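PDB 3GVE: YfkN protein from Bacillus subtilis subsp. subtilis, which belongs to the calcineurin-like phosphoesterase family of metal-binding proteins and carries a manganese and a magnesium ion side by side. Local coordinates for residues A213-I219 against A244-Q250. Numbering follows the deposited sequence.
Sequences ALAHTGI and AIISGHQ. With MG (magnesium ion), chain D.
The carbonyl oxygen of Thr-217 is gripped twice from residues 244-250: in one of its two conformers Ser-247 OG donates to Thr-217 O over 2.8 Å, in the carbonyl plane and on a lone pair, and Gly-248 N adds a weak bond. Serine suits this place because its hydroxyl, in that conformer anti to the backbone N (chi1 177°), reaches the loop where the regular backbone bonding of the parallel strands gives out. Before that point Ala-213 N donates to Ala-244 O, Ile-246 N to Ala-213 O, and Ala-215 N to Ile-246 O along a more bent path. Leu-214 CD2 lies beside Ile-246 CG1 at 3.9 Å on the face covered by Val-60, while the small Ala-215 sets its CB against Ile-245 CG2 on the face packed by helix 232-238, which links the two strands in a beta-alpha-beta crossover.

Further along, the primary amide of Gln-250 holds the backbone N and O of Ile-219: OE1 accepts from Ile-219 N at 2.9 Å, the donor standing well above the carbonyl plane, and NE2 donates to Ile-219 O, which lies in the amide plane, at 3.1 Å.

Beyond the strands, both loops bring a metal ligand. His-216 NE2 binds magnesium at 2.3 Å and His-249 ND1 binds it at 2.4 Å, the rings meeting rim to rim with planes 69° apart. Asp-64, Asn-108 and a water complete the shell. Second-shell acceptors fix the rings: Asn-62 O takes His-216 ND1, and Glu-229 takes His-249 NE2. Histidine thus serves twice, one nitrogen for the metal and the other for a hydrogen bond, and these acceptors would probably make both imidazoles stronger electron donors to magnesium.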
loop_
_atom_site.group_PDB
_atom_site.type_symbol
_atom_site.label_atom_id
_atom_site.label_comp_id
_atom_site.label_asym_id
_atom_site.label_seq_id
_atom_site.Cartn_x
_atom_site.Cartn_y
_atom_site.Cartn_z
ATOM N N ALA A 213 -22.970 12.361 -7.405
ATOM C CA ALA A 213 -22.670 10.941 -7.273
ATOM C C ALA A 213 -21.368 10.729 -6.528
ATOM O O ALA A 213 -20.313 11.237 -7.024
ATOM C CB ALA A 213 -22.553 10.325 -8.691
ATOM N N LEU A 214 -21.430 10.015 -5.420
ATOM C CA LEU A 214 -20.252 9.546 -4.726
ATOM C C LEU A 214 -19.966 8.150 -5.293
ATOM O O LEU A 214 -20.415 7.140 -4.794
ATOM C CB LEU A 214 -20.506 9.561 -3.221
ATOM C CG LEU A 214 -21.048 10.908 -2.695
ATOM C CD1 LEU A 214 -21.312 10.858 -1.207
ATOM C CD2 LEU A 214 -20.150 12.086 -3.027
ATOM N N ALA A 215 -19.238 8.152 -6.402
ATOM C CA ALA A 215 -19.016 6.948 -7.173
ATOM C C ALA A 215 -17.686 6.327 -6.794
ATOM O O ALA A 215 -16.648 6.743 -7.264
ATOM C CB ALA A 215 -19.057 7.282 -8.661
ATOM N N HIS A 216 -17.739 5.325 -5.922
ATOM C CA HIS A 216 -16.503 4.653 -5.507
ATOM C C HIS A 216 -16.131 3.644 -6.577
ATOM O O HIS A 216 -16.379 2.457 -6.467
ATOM C CB HIS A 216 -16.536 3.987 -4.121
ATOM C CG HIS A 216 -15.167 3.562 -3.676
ATOM N ND1 HIS A 216 -14.319 4.417 -3.011
ATOM C CD2 HIS A 216 -14.443 2.446 -3.930
ATOM C CE1 HIS A 216 -13.150 3.830 -2.832
ATOM N NE2 HIS A 216 -13.201 2.629 -3.373
ATOM N N THR A 217 -15.527 4.185 -7.621
ATOM C CA THR A 217 -15.251 3.454 -8.848
ATOM C C THR A 217 -14.435 4.396 -9.723
ATOM O O THR A 217 -14.591 5.588 -9.648
ATOM C CB THR A 217 -16.575 2.999 -9.524
ATOM O OG1 THR A 217 -16.299 2.170 -10.655
ATOM C CG2 THR A 217 -17.449 4.185 -9.950
ATOM N N GLY A 218 -13.552 3.832 -10.531
ATOM C CA GLY A 218 -12.631 4.609 -11.330
ATOM C C GLY A 218 -13.086 4.804 -12.756
ATOM O O GLY A 218 -14.232 4.591 -13.107
ATOM N N ILE A 219 -12.122 5.197 -13.577
ATOM C CA ILE A 219 -12.336 5.710 -14.921
ATOM C C ILE A 219 -11.599 4.841 -15.919
ATOM O O ILE A 219 -10.441 4.533 -15.720
ATOM C CB ILE A 219 -11.785 7.171 -15.044
ATOM C CG1 ILE A 219 -12.538 8.125 -14.108
ATOM C CG2 ILE A 219 -11.808 7.641 -16.495
ATOM C CD1 ILE A 219 -11.804 9.434 -13.806
ATOM N N ALA A 244 -22.631 16.100 -10.957
ATOM C CA ALA A 244 -21.229 16.060 -10.527
ATOM C C ALA A 244 -20.906 14.651 -10.091
ATOM O O ALA A 244 -21.732 14.005 -9.488
ATOM C CB ALA A 244 -21.022 17.019 -9.372
ATOM N N ILE A 245 -19.685 14.216 -10.387
ATOM C CA ILE A 245 -19.218 12.882 -10.017
ATOM C C ILE A 245 -17.896 12.955 -9.262
ATOM O O ILE A 245 -16.927 13.513 -9.741
ATOM C CB ILE A 245 -19.032 11.974 -11.256
ATOM C CG1 ILE A 245 -20.361 11.818 -12.004
ATOM C CG2 ILE A 245 -18.490 10.607 -10.834
ATOM C CD1 ILE A 245 -20.207 11.200 -13.428
ATOM N N ILE A 246 -17.886 12.370 -8.075
ATOM C CA ILE A 246 -16.656 12.122 -7.345
ATOM C C ILE A 246 -16.252 10.671 -7.653
ATOM O O ILE A 246 -17.050 9.762 -7.497
ATOM C CB ILE A 246 -16.838 12.296 -5.825
ATOM C CG1 ILE A 246 -17.590 13.596 -5.475
ATOM C CG2 ILE A 246 -15.487 12.220 -5.113
ATOM C CD1 ILE A 246 -17.043 14.838 -6.125
ATOM N N SER A 247 -15.010 10.489 -8.088
ATOM C CA SER A 247 -14.499 9.192 -8.461
ATOM C C SER A 247 -13.354 8.867 -7.521
ATOM O O SER A 247 -12.749 9.713 -6.922
ATOM C CB SER A 247 -14.035 9.235 -9.924
ATOM O OG SER A 247 -13.454 8.022 -10.362
ATOM N N GLY A 248 -13.081 7.592 -7.414
ATOM C CA GLY A 248 -12.001 7.060 -6.585
ATOM C C GLY A 248 -11.598 5.659 -7.044
ATOM O O GLY A 248 -11.605 5.374 -8.228
ATOM N N HIS A 249 -11.283 4.834 -6.053
ATOM C CA HIS A 249 -10.985 3.419 -6.170
ATOM C C HIS A 249 -9.617 3.148 -6.809
ATOM O O HIS A 249 -8.864 2.367 -6.287
ATOM C CB HIS A 249 -12.122 2.680 -6.884
ATOM C CG HIS A 249 -11.938 1.198 -6.937
ATOM N ND1 HIS A 249 -11.838 0.418 -5.803
ATOM C CD2 HIS A 249 -11.837 0.354 -7.991
ATOM C CE1 HIS A 249 -11.686 -0.844 -6.161
ATOM N NE2 HIS A 249 -11.676 -0.909 -7.482
ATOM N N GLN A 250 -9.320 3.776 -7.944
ATOM C CA GLN A 250 -8.080 3.522 -8.684
ATOM C C GLN A 250 -6.836 4.166 -8.068
ATOM O O GLN A 250 -5.723 3.796 -8.395
ATOM C CB GLN A 250 -8.216 3.972 -10.139
ATOM C CG GLN A 250 -8.953 2.990 -11.023
ATOM C CD GLN A 250 -9.329 3.584 -12.372
ATOM O OE1 GLN A 250 -9.486 4.776 -12.517
ATOM N NE2 GLN A 250 -9.507 2.722 -13.349
HETATM MG MG MG D . -11.646 0.904 -3.444
HETATM O O HOH W 1 -9.289 1.344 -3.903
#